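Local coordinates for protein glutamate--tRNA ligase (PDB 6B1Z) that probably catalyses the ATP-dependent attachment of glutamate to its tRNA as a class I aminoacyl-tRNA synthetase, at residues D100-Q105 with M246-P251; D110-A115 with Y167-K172; F171-D176 with N194-K199; D176-L181 with K188-T193. All coordinates share one frame; numbering follows the deposited sequence. Where two conformers were deposited one is given.

How the contacts relate
The four contacts lie on one side of the chain's centre, and all belong to the catalytic region of the enzyme. Contact 1 joins chain parts that flank the other three in sequence, and it touches contact 2 where Thr-103 CG2 meets Ile-169 CD1 at 3.5 Å. Contacts 2 and 3 share Phe-171 and Lys-172, their centres are about 11 Å apart, and Tyr-113 OH reaches Asp-198 OD2 at 2.7 Å. Contacts 3 and 4 share Asp-176, again with centres about 11 Å apart, and Pro-174 O is 2.7 Å from Thr-193 OG1. The bound magnesium ion is about 8 Å from the side chain of Lys-188, beside the Lys-188 end of contact 4.

Contact 1 (D100-Q105 with M246-P251); sequences DRYTEQ and MGWDAP. With EDO (1,2-ethanediol), chain B.
Tyr-102, on helix 96-106, offers a ring face to the edge of Trp-248. The T-shaped pair has ring centroids 5.1 Å apart and planes at 87°; Trp-248 CH2 stands over the centre of the tyrosine ring, and CZ2 comes to 3.5 Å from Tyr-102 CE1. Met-246 fills the angle beside this pair. Its chain is bent at chi2 (-58°) and chi3, and the terminal CE lies 3.7 Å from Tyr-102 CD1 and 3.6 Å from Gln-105 CD, while its CB sits over the indole ring. The extended Gln-105 chain brings CD against the methionine methyl; NE2 lies 3.0 Å from Met-246 O. One water joins the polar edges: it donates to Gln-105 OE1 at 2.7 Å and accepts from Trp-248 NE1 at 3.0 Å.

Further out, the indole is also stacked with His-219, and Tyr-102 OH makes a weak hydrogen bond to Glu-220. Ile-215 and Ile-216 of helix 210-220 touch the same cluster. Gly-247, with positive phi, ends helix 236-246 in a Schellman motif and turns the chain toward Trp-248. An ethanediol, probably from the crystallisation liquor, hydrogen-bonds to Trp-248 O. Helix and loop are therefore joined mainly by aromatic and thioether packing, while the shared water satisfies the indole N-H and the glutamine amide oxygen at its margin.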
# COMPACT_ATOMS: atom_id res chain seq x y z
N ASP A 100 13.24 17.83 -26.02
CA ASP A 100 14.25 18.32 -26.96
C ASP A 100 14.40 19.83 -26.87
O ASP A 100 15.52 20.36 -26.92
CB ASP A 100 13.86 17.93 -28.39
CG ASP A 100 14.06 16.46 -28.67
OD1 ASP A 100 14.64 15.74 -27.83
OD2 ASP A 100 13.60 16.02 -29.75
N ARG A 101 13.29 20.55 -26.73
CA ARG A 101 13.32 22.00 -26.58
C ARG A 101 14.18 22.41 -25.39
O ARG A 101 15.03 23.30 -25.50
CB ARG A 101 11.88 22.52 -26.45
CG ARG A 101 11.72 24.00 -26.17
CD ARG A 101 10.32 24.50 -26.56
NE ARG A 101 9.29 24.24 -25.55
CZ ARG A 101 8.27 23.40 -25.71
NH1 ARG A 101 8.12 22.73 -26.85
NH2 ARG A 101 7.39 23.24 -24.73
N TYR A 102 13.99 21.73 -24.25
CA TYR A 102 14.70 22.12 -23.04
C TYR A 102 16.11 21.56 -22.99
O TYR A 102 16.97 22.15 -22.32
CB TYR A 102 13.88 21.72 -21.82
CG TYR A 102 12.63 22.56 -21.75
CD1 TYR A 102 12.71 23.95 -21.79
CD2 TYR A 102 11.37 21.99 -21.71
CE1 TYR A 102 11.58 24.74 -21.75
CE2 TYR A 102 10.23 22.77 -21.66
CZ TYR A 102 10.35 24.14 -21.68
OH TYR A 102 9.22 24.92 -21.64
N THR A 103 16.38 20.46 -23.69
CA THR A 103 17.76 20.03 -23.87
C THR A 103 18.56 21.10 -24.61
O THR A 103 19.68 21.43 -24.21
CB THR A 103 17.79 18.69 -24.60
OG1 THR A 103 17.22 17.68 -23.77
CG2 THR A 103 19.22 18.29 -24.95
N GLU A 104 18.00 21.65 -25.69
CA GLU A 104 18.67 22.73 -26.41
C GLU A 104 18.91 23.92 -25.48
O GLU A 104 19.99 24.54 -25.53
CB GLU A 104 17.84 23.15 -27.63
CG GLU A 104 18.48 24.27 -28.44
CD GLU A 104 17.56 24.84 -29.51
OE1 GLU A 104 16.43 24.32 -29.66
OE2 GLU A 104 17.97 25.81 -30.19
N GLN A 105 17.94 24.24 -24.62
CA GLN A 105 18.08 25.38 -23.71
C GLN A 105 19.22 25.16 -22.72
O GLN A 105 20.09 26.03 -22.57
CB GLN A 105 16.77 25.64 -22.98
CG GLN A 105 16.83 26.88 -22.09
CD GLN A 105 15.57 27.12 -21.29
OE1 GLN A 105 14.46 26.87 -21.77
NE2 GLN A 105 15.73 27.61 -20.06
N MET A 246 17.76 26.50 -15.62
CA MET A 246 16.74 26.78 -16.61
C MET A 246 16.12 28.16 -16.46
O MET A 246 15.29 28.55 -17.29
CB MET A 246 15.64 25.72 -16.53
CG MET A 246 16.14 24.27 -16.74
SD MET A 246 16.96 24.00 -18.33
CE MET A 246 15.54 24.00 -19.44
N GLY A 247 16.53 28.90 -15.43
CA GLY A 247 15.95 30.20 -15.13
C GLY A 247 14.55 30.13 -14.55
O GLY A 247 13.76 31.07 -14.74
N TRP A 248 14.24 29.05 -13.83
CA TRP A 248 12.90 28.77 -13.33
C TRP A 248 12.86 28.78 -11.81
O TRP A 248 13.88 28.60 -11.13
CB TRP A 248 12.40 27.40 -13.82
CG TRP A 248 12.27 27.24 -15.30
CD1 TRP A 248 12.15 28.23 -16.24
CD2 TRP A 248 12.23 26.00 -16.01
NE1 TRP A 248 12.05 27.68 -17.50
CE2 TRP A 248 12.11 26.31 -17.38
CE3 TRP A 248 12.30 24.66 -15.62
CZ2 TRP A 248 12.03 25.32 -18.36
CZ3 TRP A 248 12.24 23.68 -16.60
CH2 TRP A 248 12.10 24.01 -17.96
N ASP A 249 11.65 28.98 -11.28
CA ASP A 249 11.39 28.88 -9.85
C ASP A 249 11.05 27.44 -9.48
O ASP A 249 10.17 26.84 -10.09
CB ASP A 249 10.24 29.80 -9.45
CG ASP A 249 10.57 31.26 -9.63
OD1 ASP A 249 11.75 31.62 -9.46
OD2 ASP A 249 9.65 32.04 -9.93
N ALA A 250 11.70 26.93 -8.45
CA ALA A 250 11.42 25.56 -8.05
C ALA A 250 10.11 25.49 -7.27
O ALA A 250 9.73 26.45 -6.59
CB ALA A 250 12.55 25.02 -7.19
N PRO A 251 9.40 24.36 -7.34
CA PRO A 251 8.27 24.13 -6.44
C PRO A 251 8.78 23.91 -5.03
O PRO A 251 9.99 23.82 -4.78
CB PRO A 251 7.63 22.86 -6.99
CG PRO A 251 8.79 22.11 -7.59
CD PRO A 251 9.67 23.19 -8.20
C1 EDO B . 13.98 32.73 -12.05
O1 EDO B . 13.41 32.97 -10.76
C2 EDO B . 15.47 32.46 -11.91
O2 EDO B . 15.69 31.25 -11.18
O HOH W 1 12.50 28.26 -20.46

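Contact 2 (D110-A115 with Y167-K172); sequences DYAYLA and YVIRFK
Arg-170 lies across Tyr-113, its partner in an antiparallel hydrogen-bonded pair whose two backbone bonds run from Tyr-113 N to Arg-170 O and from Arg-170 N to Tyr-113 O. Arg-170 CB stands over one face of the tyrosine ring, 4.1 Å from its centroid and 20° off the normal, a CH-pi contact displaced toward the rim. The chain then runs extended; CD passes 3.6 Å from Tyr-113 OH, and NE lies 3.8 Å from Ala-115 CB, which touches the guanidinium at its edge. At the tip, NH1 donates to Asp-198 O and the group forms a cation-pi pair with Tyr-138; Tyr-113 OH bonds to the carboxylate of the same Asp-198.

On the sheet face away from Tyr-113 and Arg-170, Leu-114 CD2 meets Ile-169 CG1 at 3.9 Å. Phe-171, on that same face, has CZ 3.6 Å from CD2 of Tyr-111, which precedes the strand; their rings are nearly parallel but strongly slid. Lys-172 N bonds to Tyr-111 O at 2.8 Å from well above the carbonyl plane. This is antiparallel pairing in a three-stranded sheet, strand 168-171 lying between 112-115 and 200-202, consistent with the insertion that class I GluRS enzymes carry in their Rossmann fold.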
# COMPACT_ATOMS: atom_id res chain seq x y z
N ASP A 110 26.30 26.97 -18.70
CA ASP A 110 27.46 26.28 -18.18
C ASP A 110 27.10 25.20 -17.17
O ASP A 110 27.95 24.79 -16.37
CB ASP A 110 28.43 27.27 -17.54
CG ASP A 110 29.06 28.21 -18.56
OD1 ASP A 110 28.85 29.43 -18.46
OD2 ASP A 110 29.74 27.70 -19.48
N TYR A 111 25.85 24.72 -17.19
CA TYR A 111 25.45 23.69 -16.26
C TYR A 111 25.34 22.31 -16.91
O TYR A 111 24.95 21.36 -16.22
CB TYR A 111 24.10 24.04 -15.62
CG TYR A 111 24.16 25.11 -14.57
CD1 TYR A 111 23.79 26.41 -14.87
CD2 TYR A 111 24.57 24.82 -13.27
CE1 TYR A 111 23.82 27.41 -13.89
CE2 TYR A 111 24.60 25.80 -12.29
CZ TYR A 111 24.22 27.09 -12.61
OH TYR A 111 24.26 28.07 -11.65
N ALA A 112 25.69 22.18 -18.19
CA ALA A 112 25.60 20.90 -18.88
C ALA A 112 26.77 20.73 -19.83
O ALA A 112 27.32 21.70 -20.38
CB ALA A 112 24.27 20.78 -19.66
N TYR A 113 27.15 19.47 -20.05
CA TYR A 113 28.23 19.16 -20.98
C TYR A 113 27.98 17.78 -21.59
O TYR A 113 27.13 17.01 -21.12
CB TYR A 113 29.59 19.25 -20.27
CG TYR A 113 29.90 18.24 -19.19
CD1 TYR A 113 30.57 17.06 -19.49
CD2 TYR A 113 29.56 18.47 -17.85
CE1 TYR A 113 30.90 16.15 -18.51
CE2 TYR A 113 29.89 17.54 -16.84
CZ TYR A 113 30.56 16.39 -17.20
OH TYR A 113 30.90 15.47 -16.24
N LEU A 114 28.74 17.47 -22.64
CA LEU A 114 28.60 16.22 -23.37
C LEU A 114 29.63 15.21 -22.89
O LEU A 114 30.79 15.56 -22.66
CB LEU A 114 28.77 16.44 -24.88
CG LEU A 114 28.07 17.65 -25.50
CD1 LEU A 114 28.34 17.69 -27.00
CD2 LEU A 114 26.59 17.63 -25.21
N ALA A 115 29.22 13.95 -22.74
CA ALA A 115 30.14 12.92 -22.25
C ALA A 115 30.05 11.70 -23.15
O ALA A 115 28.96 11.23 -23.48
CB ALA A 115 29.84 12.54 -20.80
N TYR A 167 26.70 9.98 -27.19
CA TYR A 167 27.04 10.79 -26.03
C TYR A 167 25.82 10.97 -25.14
O TYR A 167 24.67 10.91 -25.59
CB TYR A 167 27.60 12.17 -26.43
CG TYR A 167 26.62 13.07 -27.16
CD1 TYR A 167 25.77 13.92 -26.47
CD2 TYR A 167 26.57 13.07 -28.55
CE1 TYR A 167 24.87 14.74 -27.14
CE2 TYR A 167 25.67 13.89 -29.23
CZ TYR A 167 24.83 14.72 -28.52
OH TYR A 167 23.94 15.52 -29.20
N VAL A 168 26.09 11.18 -23.85
CA VAL A 168 25.07 11.59 -22.90
C VAL A 168 25.32 13.05 -22.57
O VAL A 168 26.39 13.60 -22.84
CB VAL A 168 25.05 10.73 -21.61
CG1 VAL A 168 24.73 9.26 -21.92
CG2 VAL A 168 26.38 10.86 -20.84
N ILE A 169 24.32 13.70 -21.99
CA ILE A 169 24.48 15.04 -21.47
C ILE A 169 24.48 14.94 -19.96
O ILE A 169 23.55 14.37 -19.37
CB ILE A 169 23.39 16.00 -21.98
CG1 ILE A 169 23.47 16.12 -23.50
CG2 ILE A 169 23.50 17.36 -21.27
CD1 ILE A 169 22.26 16.79 -24.12
N ARG A 170 25.52 15.48 -19.32
CA ARG A 170 25.66 15.45 -17.88
C ARG A 170 25.51 16.84 -17.29
O ARG A 170 25.84 17.84 -17.93
CB ARG A 170 27.03 14.91 -17.46
CG ARG A 170 27.13 13.40 -17.59
CD ARG A 170 28.52 12.91 -17.17
NE ARG A 170 28.63 11.46 -17.36
CZ ARG A 170 28.25 10.55 -16.46
NH1 ARG A 170 27.73 10.92 -15.30
NH2 ARG A 170 28.39 9.26 -16.75
N PHE A 171 25.00 16.89 -16.06
CA PHE A 171 25.00 18.14 -15.31
C PHE A 171 26.42 18.45 -14.85
O PHE A 171 27.14 17.56 -14.42
CB PHE A 171 24.08 18.00 -14.09
CG PHE A 171 23.95 19.26 -13.30
CD1 PHE A 171 23.09 20.27 -13.71
CD2 PHE A 171 24.69 19.44 -12.13
CE1 PHE A 171 22.95 21.43 -12.96
CE2 PHE A 171 24.55 20.60 -11.38
CZ PHE A 171 23.71 21.60 -11.80
N LYS A 172 26.82 19.72 -14.94
CA LYS A 172 28.15 20.14 -14.48
C LYS A 172 28.05 20.66 -13.04
O LYS A 172 27.70 21.82 -12.81
CB LYS A 172 28.74 21.19 -15.41
CG LYS A 172 30.19 21.55 -15.11
CD LYS A 172 30.67 22.61 -16.10
CE LYS A 172 32.11 23.00 -15.84
NZ LYS A 172 32.22 23.91 -14.67
O HOH W 2 28.63 24.49 -13.29
O HOH W 3 30.78 26.54 -15.45

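Contact 3 (F171-D176 with N194-K199); sequences FKMPLD and NTLDDK
Met-173 and Asn-194 bury the most surface here, with Asp-198 and Phe-171 following equally; all four join the loop 171-176 to the loop 194-199. Met-173 reaches in with its thioether: chi2 (-62°) turns SD toward Leu-196, and CE continues beyond it to 3.6 Å from Leu-196 CB. Its backbone is gripped by Asp-198, whose OD1 accepts from Met-173 N at 3.0 Å, the N-H arriving 46° out of the carboxylate plane. Asp-198 CB also packs tightly on Phe-171 O, 3.0 Å away. The other oxygen, OD2, is held by a salt bridge from Arg-143 NE and a bond from Tyr-113 OH; since Arg-143 NH2 also bonds to Met-173 O, this one guanidinium clasps both loops. Such a setting would probably keep the carboxylate ionised. Asp-198 is itself the centre of an inverse gamma turn.

At the other end Asn-194 OD1 accepts from Asp-176 N at 2.9 Å, the donor lying above the amide carbonyl plane. A water 2.9 Å from Asn-194 OD1 and 2.7 Å from Pro-174 O lies between the two loops beside that bond. Asn-194 ND2 rests near Asp-176 CB.

The pairing starts from the bond of Phe-171 N to Lys-199 O, 2.9 Å and nearly straight, where strand 168-171 leads into the first loop and 200-202 follows the second. The loops lie at the base of the hairpin 178-192, and helix 236-246 packs on Phe-171 and Leu-196 through Leu-238, Leu-241, Leu-242 and Ala-237.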
# COMPACT_ATOMS: atom_id res chain seq x y z
N PHE A 171 25.00 16.89 -16.06
CA PHE A 171 25.00 18.14 -15.31
C PHE A 171 26.42 18.45 -14.85
O PHE A 171 27.14 17.56 -14.42
CB PHE A 171 24.08 18.00 -14.09
CG PHE A 171 23.95 19.26 -13.30
CD1 PHE A 171 23.09 20.27 -13.71
CD2 PHE A 171 24.69 19.44 -12.13
CE1 PHE A 171 22.95 21.43 -12.96
CE2 PHE A 171 24.55 20.60 -11.38
CZ PHE A 171 23.71 21.60 -11.80
N LYS A 172 26.82 19.72 -14.94
CA LYS A 172 28.15 20.14 -14.48
C LYS A 172 28.05 20.66 -13.04
O LYS A 172 27.70 21.82 -12.81
CB LYS A 172 28.74 21.19 -15.41
CG LYS A 172 30.19 21.55 -15.11
CD LYS A 172 30.67 22.61 -16.10
CE LYS A 172 32.11 23.00 -15.84
NZ LYS A 172 32.22 23.91 -14.67
N MET A 173 28.38 19.80 -12.08
CA MET A 173 28.26 20.20 -10.68
C MET A 173 29.20 21.36 -10.39
O MET A 173 30.40 21.28 -10.72
CB MET A 173 28.60 19.06 -9.73
CG MET A 173 27.41 18.35 -9.17
SD MET A 173 26.37 19.43 -8.15
CE MET A 173 24.87 18.44 -8.33
N PRO A 174 28.71 22.46 -9.80
CA PRO A 174 29.59 23.57 -9.42
C PRO A 174 30.70 23.13 -8.48
O PRO A 174 30.55 22.17 -7.71
CB PRO A 174 28.63 24.54 -8.71
CG PRO A 174 27.28 24.24 -9.28
CD PRO A 174 27.28 22.75 -9.60
N LEU A 175 31.82 23.85 -8.55
CA LEU A 175 32.93 23.68 -7.61
C LEU A 175 32.60 24.32 -6.26
O LEU A 175 32.33 25.53 -6.18
CB LEU A 175 34.20 24.29 -8.21
CG LEU A 175 35.44 24.30 -7.30
CD1 LEU A 175 35.81 22.88 -6.89
CD2 LEU A 175 36.62 24.99 -7.97
N ASP A 176 32.64 23.52 -5.19
CA ASP A 176 32.66 24.01 -3.81
C ASP A 176 31.61 25.09 -3.56
O ASP A 176 31.89 26.21 -3.13
CB ASP A 176 34.07 24.52 -3.48
CG ASP A 176 34.26 24.85 -2.01
OD1 ASP A 176 33.44 24.42 -1.18
OD2 ASP A 176 35.24 25.56 -1.67
N ASN A 194 30.56 19.65 -3.76
CA ASN A 194 31.66 18.71 -3.86
C ASN A 194 31.27 17.29 -3.46
O ASN A 194 31.99 16.34 -3.79
CB ASN A 194 32.83 19.15 -2.98
CG ASN A 194 33.57 20.36 -3.52
OD1 ASN A 194 33.38 20.77 -4.67
ND2 ASN A 194 34.43 20.94 -2.69
N THR A 195 30.16 17.12 -2.73
CA THR A 195 29.68 15.79 -2.38
C THR A 195 28.76 15.20 -3.44
O THR A 195 28.29 14.06 -3.27
CB THR A 195 28.92 15.82 -1.03
OG1 THR A 195 27.68 16.52 -1.18
CG2 THR A 195 29.76 16.49 0.08
N LEU A 196 28.48 15.93 -4.52
CA LEU A 196 27.48 15.55 -5.50
C LEU A 196 28.15 15.21 -6.84
O LEU A 196 29.31 15.54 -7.08
CB LEU A 196 26.46 16.67 -5.68
CG LEU A 196 25.79 17.15 -4.38
CD1 LEU A 196 24.87 18.33 -4.67
CD2 LEU A 196 25.03 15.99 -3.69
N ASP A 197 27.40 14.55 -7.73
CA ASP A 197 27.93 14.01 -8.97
C ASP A 197 27.35 14.71 -10.18
O ASP A 197 26.28 15.34 -10.12
CB ASP A 197 27.63 12.51 -9.09
CG ASP A 197 28.12 11.72 -7.90
OD1 ASP A 197 29.04 12.20 -7.20
OD2 ASP A 197 27.60 10.61 -7.66
N ASP A 198 28.06 14.57 -11.31
CA ASP A 198 27.65 15.12 -12.60
C ASP A 198 26.62 14.17 -13.24
O ASP A 198 26.90 13.45 -14.20
CB ASP A 198 28.85 15.25 -13.54
CG ASP A 198 29.87 16.31 -13.09
OD1 ASP A 198 29.61 17.10 -12.17
OD2 ASP A 198 30.96 16.32 -13.72
N LYS A 199 25.39 14.19 -12.70
CA LYS A 199 24.42 13.17 -13.07
C LYS A 199 24.03 13.31 -14.54
O LYS A 199 23.97 14.40 -15.10
CB LYS A 199 23.16 13.27 -12.20
CG LYS A 199 23.40 12.85 -10.73
CD LYS A 199 22.21 12.05 -10.16
CE LYS A 199 22.56 11.39 -8.81
NZ LYS A 199 21.80 11.98 -7.66
O HOH W 4 32.12 19.98 -7.19

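Contact 4 (D176-L181 with K188-T193); sequences DRIINL and KFSVNT
Ile-179 with Val-191 and Leu-181 with Phe-189 are antiparallel hydrogen-bonded pairs, alternating with the non-hydrogen-bonded pairs Ile-178 with Asn-192 and Asn-180 with Ser-190; the strand axes approach to 4.5 Å with their directions 156° apart. Thr-193 N to Arg-177 O, at 2.8 Å, extends the pairing past the strand ends. There the return bond goes to a side chain: Arg-177 N donates to Thr-193 OG1 at 3.0 Å, and that hydroxyl also bonds to Pro-174 O. Thr-193 CG2 lies 3.8 Å from Ile-179 CG1.

Leu-181 and Phe-189 make the main apolar contact. Phe-189 CG sits between the backbone N and the carbonyl carbon (chi1 62°), and its ring presents a face to Leu-181 CB, 3.9 Å from the centroid; Leu-181 CD1 closes to 3.4 Å from Phe-189 CE2.

The opposite face of the hairpin carries Asn-180, Ser-190 and Asn-192 together with Ile-178, and is largely polar. Asn-192 ND2 donates to Asp-176 OD1 at 2.9 Å, nearly along the C-O axis, with amide and carboxylate almost coplanar, while Asn-192 OD1 takes the backbone N of Asn-194. In the conformer described, Ser-190 OG donates to Asn-180 OD1 at 2.7 Å; a second conformer of Ser-190 makes this bond less certain.

The two strands form a beta hairpin whose apolar face lies against helix 236-246: Ile-179 touches Leu-241, and Leu-181 touches Ala-237 and Val-240. Arg-177 reaches the same helix, with a salt bridge to Glu-244, and Phe-189 packs on Leu-233 just ahead of it.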
# COMPACT_ATOMS: atom_id res chain seq x y z
N ASP A 176 32.64 23.52 -5.19
CA ASP A 176 32.66 24.01 -3.81
C ASP A 176 31.61 25.09 -3.56
O ASP A 176 31.89 26.21 -3.13
CB ASP A 176 34.07 24.52 -3.48
CG ASP A 176 34.26 24.85 -2.01
OD1 ASP A 176 33.44 24.42 -1.18
OD2 ASP A 176 35.24 25.56 -1.67
N ARG A 177 30.35 24.73 -3.84
CA ARG A 177 29.24 25.64 -3.64
C ARG A 177 28.32 25.06 -2.58
O ARG A 177 28.01 23.86 -2.61
CB ARG A 177 28.50 25.86 -4.97
CG ARG A 177 27.36 26.85 -4.86
CD ARG A 177 26.72 27.13 -6.22
NE ARG A 177 25.44 27.78 -6.02
CZ ARG A 177 24.56 27.99 -6.99
NH1 ARG A 177 24.86 27.66 -8.24
NH2 ARG A 177 23.38 28.55 -6.72
N ILE A 178 27.89 25.91 -1.64
CA ILE A 178 26.96 25.49 -0.60
C ILE A 178 25.53 25.74 -1.08
O ILE A 178 25.18 26.88 -1.42
CB ILE A 178 27.23 26.23 0.71
CG1 ILE A 178 28.63 25.90 1.21
CG2 ILE A 178 26.18 25.86 1.75
CD1 ILE A 178 29.08 26.75 2.37
N ILE A 179 24.73 24.69 -1.13
CA ILE A 179 23.32 24.77 -1.50
C ILE A 179 22.51 24.72 -0.22
O ILE A 179 22.62 23.76 0.56
CB ILE A 179 22.93 23.63 -2.45
CG1 ILE A 179 23.91 23.50 -3.62
CG2 ILE A 179 21.50 23.85 -2.96
CD1 ILE A 179 24.06 24.75 -4.45
N ASN A 180 21.69 25.75 0.03
CA ASN A 180 20.83 25.79 1.21
C ASN A 180 19.43 25.34 0.81
O ASN A 180 18.76 26.02 0.02
CB ASN A 180 20.82 27.18 1.82
CG ASN A 180 22.20 27.64 2.24
OD1 ASN A 180 22.90 26.94 2.97
ND2 ASN A 180 22.60 28.82 1.77
N LEU A 181 19.01 24.19 1.34
CA LEU A 181 17.74 23.56 1.01
C LEU A 181 16.73 23.74 2.14
O LEU A 181 17.08 23.93 3.30
CB LEU A 181 17.94 22.07 0.71
CG LEU A 181 18.85 21.86 -0.51
CD1 LEU A 181 19.26 20.42 -0.67
CD2 LEU A 181 18.16 22.36 -1.77
N LYS A 188 15.39 22.77 7.19
CA LYS A 188 16.51 23.40 6.49
C LYS A 188 17.77 22.58 6.68
O LYS A 188 18.06 22.10 7.78
CB LYS A 188 16.75 24.82 7.01
CG LYS A 188 15.62 25.80 6.68
CD LYS A 188 15.85 27.12 7.39
CE LYS A 188 14.78 28.13 7.00
NZ LYS A 188 15.10 29.45 7.63
N PHE A 189 18.52 22.44 5.59
CA PHE A 189 19.82 21.78 5.64
C PHE A 189 20.63 22.28 4.45
O PHE A 189 20.08 22.82 3.49
CB PHE A 189 19.68 20.25 5.63
CG PHE A 189 19.04 19.70 4.39
CD1 PHE A 189 17.66 19.71 4.23
CD2 PHE A 189 19.82 19.16 3.37
CE1 PHE A 189 17.08 19.20 3.08
CE2 PHE A 189 19.24 18.64 2.23
CZ PHE A 189 17.87 18.66 2.08
N SER A 190 21.94 22.11 4.54
CA SER A 190 22.86 22.55 3.51
C SER A 190 23.71 21.40 3.01
O SER A 190 24.03 20.47 3.76
CB SER A 190 23.78 23.66 4.02
OG SER A 190 23.03 24.76 4.50
N VAL A 191 24.09 21.48 1.73
CA VAL A 191 24.86 20.45 1.02
C VAL A 191 25.95 21.16 0.21
O VAL A 191 25.63 22.11 -0.51
CB VAL A 191 23.95 19.65 0.07
CG1 VAL A 191 24.74 18.73 -0.88
CG2 VAL A 191 22.88 18.87 0.86
N ASN A 192 27.19 20.68 0.26
CA ASN A 192 28.22 21.19 -0.63
C ASN A 192 28.22 20.39 -1.92
O ASN A 192 28.20 19.15 -1.90
CB ASN A 192 29.60 21.14 0.05
CG ASN A 192 30.65 21.94 -0.70
OD1 ASN A 192 31.02 21.60 -1.83
ND2 ASN A 192 31.13 23.02 -0.09
N THR A 193 28.28 21.09 -3.06
CA THR A 193 28.29 20.41 -4.35
C THR A 193 29.48 19.47 -4.53
O THR A 193 29.42 18.58 -5.38
CB THR A 193 28.26 21.44 -5.49
OG1 THR A 193 29.33 22.38 -5.35
CG2 THR A 193 26.96 22.18 -5.47